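Local coordinates for NreA (Staphylococcus aureus subsp. aureus, PDB 6K2H), which probably binds nitrate through its GAF domain and so acts as the nitrate sensor of a staphylococcal two-component signalling system, at residues Ala80-Gly83 with Leu84-Pro88; Ser48-Asn52 with Asn53-Leu57. The protein carries 1 engineered substitution. All blocks are in the same frame, centred on the assembly; numbering follows the deposited sequence.

Interaction 1: residues Ala80-Gly83 with Leu84-Pro88; sequences ANVG and LALGP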
loop_
_atom_site.group_PDB
_atom_site.type_symbol
_atom_site.label_atom_id
_atom_site.label_comp_id
_atom_site.label_asym_id
_atom_site.label_seq_id
_atom_site.Cartn_x
_atom_site.Cartn_y
_atom_site.Cartn_z
ATOM N N ALA A 80 7.458 -0.583 11.215
ATOM C CA ALA A 80 6.883 0.163 12.338
ATOM C C ALA A 80 7.466 1.581 12.400
ATOM O O ALA A 80 6.840 2.439 12.953
ATOM C CB ALA A 80 7.129 -0.550 13.679
ATOM N N ASN A 81 8.682 1.729 11.873
ATOM C CA ASN A 81 9.358 3.009 11.741
ATOM C C ASN A 81 10.296 3.008 10.556
ATOM O O ASN A 81 11.325 2.344 10.537
ATOM C CB ASN A 81 10.142 3.465 13.010
ATOM C CG ASN A 81 10.686 4.884 12.833
ATOM O OD1 ASN A 81 11.743 5.098 12.265
ATOM N ND2 ASN A 81 9.804 5.856 13.037
ATOM N N VAL A 82 9.943 3.807 9.564
ATOM C CA VAL A 82 10.652 3.860 8.310
ATOM C C VAL A 82 12.088 4.397 8.443
ATOM O O VAL A 82 13.011 3.790 7.818
ATOM C CB VAL A 82 9.812 4.621 7.208
ATOM C CG1 VAL A 82 10.633 4.882 5.907
ATOM C CG2 VAL A 82 8.577 3.866 6.871
ATOM N N GLY A 83 12.251 5.488 9.210
ATOM C CA GLY A 83 13.532 6.172 9.417
ATOM C C GLY A 83 14.581 5.254 9.975
ATOM O O GLY A 83 15.771 5.229 9.520
ATOM N N LEU A 84 14.115 4.371 10.876
ATOM C CA LEU A 84 15.047 3.362 11.429
ATOM C C LEU A 84 15.249 2.125 10.592
ATOM O O LEU A 84 16.366 1.671 10.395
ATOM C CB LEU A 84 14.556 2.977 12.824
ATOM C CG LEU A 84 14.786 4.006 13.930
ATOM C CD1 LEU A 84 13.845 3.744 15.114
ATOM C CD2 LEU A 84 16.223 3.954 14.386
ATOM N N ALA A 85 14.181 1.529 10.123
ATOM C CA ALA A 85 14.188 0.301 9.401
ATOM C C ALA A 85 14.824 0.410 8.058
ATOM O O ALA A 85 15.513 -0.520 7.629
ATOM C CB ALA A 85 12.783 -0.322 9.226
ATOM N N LEU A 86 14.597 1.519 7.402
ATOM C CA LEU A 86 15.025 1.623 5.978
ATOM C C LEU A 86 16.041 2.708 5.782
ATOM O O LEU A 86 17.012 2.567 4.978
ATOM C CB LEU A 86 13.816 1.914 5.088
ATOM C CG LEU A 86 12.715 0.853 4.958
ATOM C CD1 LEU A 86 11.768 1.294 3.839
ATOM C CD2 LEU A 86 13.247 -0.534 4.740
ATOM N N GLY A 87 15.802 3.811 6.456
ATOM C CA GLY A 87 16.521 5.022 6.184
ATOM C C GLY A 87 16.267 5.535 4.738
ATOM O O GLY A 87 15.644 4.861 3.911
ATOM N N PRO A 88 16.864 6.678 4.422
ATOM C CA PRO A 88 16.589 7.472 3.222
ATOM C C PRO A 88 16.904 6.859 1.878
ATOM O O PRO A 88 16.172 7.089 0.927
ATOM C CB PRO A 88 17.389 8.743 3.467
ATOM C CG PRO A 88 18.511 8.330 4.363
ATOM C CD PRO A 88 17.961 7.246 5.235
#
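Asn81 reaches forward to the first turn of the short helix 82-85 and caps it: its OD1 accepts from Leu84 N at 2.8 Å, with the donor in the plane of the side-chain carbonyl. CG stands opposite the backbone N (chi1 -174°) and beside the carbonyl carbon, which brings the amide to the N-terminal end of the helix. Leu84 crosses the amide at a slant, its CB and CG both 3.6 Å from Asn81 OD1, so the capping oxygen is flanked by hydrocarbon as well as by its N-H donor. The backbone oxygen of the same asparagine serves the next donor: Ala85 N donates to Asn81 O at 3.0 Å. Ala85 CB lies close to that oxygen too.

At the other end of the turn a single acceptor does double duty. Val82 O takes Leu86 N at 2.8 Å, tilted 26° from the carbonyl plane, and Gly87 N at 3.1 Å, within it. Gly87 has positive phi and turns the chain here, its CA making a C-H...O contact of 3.4 Å with Gly83 O. Apolar contact is slight by comparison: Val82 CG1 and Leu86 CD1 are 4.3 Å apart. Ala85 and Leu86 rest on Ile79 of strand 77-79, while the backbone of Val82 is hydrogen-bonded to Thr103. Four consecutive amides, from Leu84 to Gly87, thus find acceptors on just two residues, consistent with a one-turn surface helix whose shape rests on its capping and carbonyl bonds more than on side-chain packing.

Interaction 2: residues Ser48-Asn52 with Asn53-Leu57; sequences SGNKN and NRFKL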
loop_
_atom_site.group_PDB
_atom_site.type_symbol
_atom_site.label_atom_id
_atom_site.label_comp_id
_atom_site.label_asym_id
_atom_site.label_seq_id
_atom_site.Cartn_x
_atom_site.Cartn_y
_atom_site.Cartn_z
ATOM N N SER A 48 -5.854 7.484 -0.549
ATOM C CA SER A 48 -6.813 8.238 0.333
ATOM C C SER A 48 -5.938 8.939 1.326
ATOM O O SER A 48 -4.928 8.358 1.806
ATOM C CB SER A 48 -7.794 7.308 1.005
ATOM O OG SER A 48 -8.572 8.012 1.966
ATOM N N GLY A 49 -6.238 10.202 1.604
ATOM C CA GLY A 49 -5.359 10.977 2.494
ATOM C C GLY A 49 -4.008 11.385 1.862
ATOM O O GLY A 49 -3.087 11.809 2.562
ATOM N N ASN A 50 -3.928 11.350 0.563
ATOM C CA ASN A 50 -2.735 11.690 -0.161
ATOM C C ASN A 50 -2.446 13.168 -0.077
ATOM O O ASN A 50 -3.369 14.025 -0.166
ATOM C CB ASN A 50 -2.799 11.245 -1.626
ATOM C CG ASN A 50 -3.906 11.911 -2.422
ATOM O OD1 ASN A 50 -5.091 11.821 -2.058
ATOM N ND2 ASN A 50 -3.548 12.557 -3.499
ATOM N N LYS A 51 -1.164 13.467 0.015
ATOM C CA LYS A 51 -0.720 14.858 -0.014
ATOM C C LYS A 51 -0.579 15.382 -1.444
ATOM O O LYS A 51 -0.707 16.599 -1.665
ATOM C CB LYS A 51 0.584 15.061 0.728
ATOM C CG LYS A 51 0.488 14.667 2.188
ATOM C CD LYS A 51 1.607 15.155 3.020
ATOM C CE LYS A 51 2.920 14.477 2.609
ATOM N NZ LYS A 51 4.043 15.117 3.311
ATOM N N ASN A 52 -0.252 14.518 -2.417
ATOM C CA ASN A 52 0.004 14.975 -3.758
ATOM C C ASN A 52 -0.331 13.878 -4.730
ATOM O O ASN A 52 -0.766 12.818 -4.332
ATOM C CB ASN A 52 1.448 15.443 -3.924
ATOM C CG ASN A 52 2.437 14.362 -3.556
ATOM O OD1 ASN A 52 2.540 13.442 -4.331
ATOM N ND2 ASN A 52 3.089 14.429 -2.345
ATOM N N ASN A 53 -0.147 14.127 -6.031
ATOM C CA ASN A 53 -0.509 13.135 -7.047
ATOM C C ASN A 53 0.674 12.450 -7.698
ATOM O O ASN A 53 0.563 11.801 -8.737
ATOM C CB ASN A 53 -1.347 13.833 -8.116
ATOM C CG ASN A 53 -2.729 14.175 -7.615
ATOM O OD1 ASN A 53 -3.349 15.129 -8.123
ATOM N ND2 ASN A 53 -3.250 13.402 -6.638
ATOM N N ARG A 54 1.816 12.617 -7.085
ATOM C CA ARG A 54 3.014 11.999 -7.618
ATOM C C ARG A 54 2.973 10.483 -7.554
ATOM O O ARG A 54 3.706 9.840 -8.332
ATOM C CB ARG A 54 4.233 12.543 -6.934
ATOM C CG ARG A 54 4.357 14.049 -7.065
ATOM C CD ARG A 54 5.778 14.512 -6.799
ATOM N NE ARG A 54 6.163 14.466 -5.415
ATOM C CZ ARG A 54 5.810 15.302 -4.486
ATOM N NH1 ARG A 54 4.986 16.313 -4.754
ATOM N NH2 ARG A 54 6.225 15.132 -3.252
ATOM N N PHE A 55 2.066 9.899 -6.757
ATOM C CA PHE A 55 1.934 8.426 -6.722
ATOM C C PHE A 55 1.608 7.915 -8.110
ATOM O O PHE A 55 1.943 6.791 -8.458
ATOM C CB PHE A 55 0.838 7.986 -5.746
ATOM C CG PHE A 55 -0.516 8.371 -6.160
ATOM C CD1 PHE A 55 -1.341 7.440 -6.870
ATOM C CD2 PHE A 55 -1.025 9.622 -5.847
ATOM C CE1 PHE A 55 -2.624 7.793 -7.265
ATOM C CE2 PHE A 55 -2.321 9.945 -6.212
ATOM C CZ PHE A 55 -3.120 9.047 -6.965
ATOM N N LYS A 56 0.953 8.758 -8.928
ATOM C CA LYS A 56 0.659 8.341 -10.295
ATOM C C LYS A 56 1.874 8.148 -11.176
ATOM O O LYS A 56 1.768 7.429 -12.177
ATOM C CB LYS A 56 -0.327 9.272 -10.999
ATOM C CG LYS A 56 -1.620 9.471 -10.252
ATOM C CD LYS A 56 -2.528 10.418 -10.973
ATOM C CE LYS A 56 -3.739 10.685 -10.107
ATOM N NZ LYS A 56 -4.682 11.661 -10.685
ATOM N N LEU A 57 3.022 8.687 -10.797
ATOM C CA LEU A 57 4.275 8.527 -11.564
ATOM C C LEU A 57 4.987 7.208 -11.223
ATOM O O LEU A 57 5.918 6.797 -11.898
ATOM C CB LEU A 57 5.186 9.718 -11.259
ATOM C CG LEU A 57 4.464 11.066 -11.460
ATOM C CD1 LEU A 57 5.413 12.197 -11.136
ATOM C CD2 LEU A 57 3.872 11.198 -12.870
#
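The side chain of Asn52 folds over the start of the turn ahead of it, and its OD1 accepts from Arg54 N (3.0 Å) on a lone pair, forming an Asx turn. With chi1 at 57°, CG lies between the backbone N and carbonyl carbon, bringing the amide over the Arg54 guanidinium; the two planes are only 15° apart and stack, with ND2 above one face toward the rim, 3.3 Å from Arg54 NH2. That ND2 donates to Ser99 O.

The backbone oxygen of Asn52 is held as well. Asn50 ND2 donates to Asn52 O at 2.9 Å along an almost linear N-H...O path (175°), though from above the carbonyl plane, and the Phe55 ring presents its edge, CD2 being 3.5 Å from the same atom.

The outer side is looser. Asn53 is exposed, and its ND2 merely lies 3.3 Å from Asn50 ND2, two donors that cannot bond each other. Arg54 is likewise an exposed residue.

Inward, buried Phe55 packs on Trp44 and Val47 of strand 42-48, the edge strand this loop has just left, while Asn52 joins the loop to the end of helix 96-99.

Overall arrangement
Following the chain from its N terminus, strand 42-48 runs into interaction 2, which closes a local turn in the loop leading to helix 65-73. That helix and strand 77-79 follow before interaction 1 forms the one-turn helix 82-85 and leads on toward helix 87-90. The two contacts therefore lie in series, neither nested nor crossed, and do not touch: their centres are about 20 Å apart and their nearest atoms about 12 Å. Each adjoins an outermost strand of the five-stranded antiparallel GAF sheet, 42-48 for interaction 2 and 77-79 for interaction 1. Both also meet the 96-103 region, through Ser99, Glu100 and Ser101 in one case and Thr103 in the other.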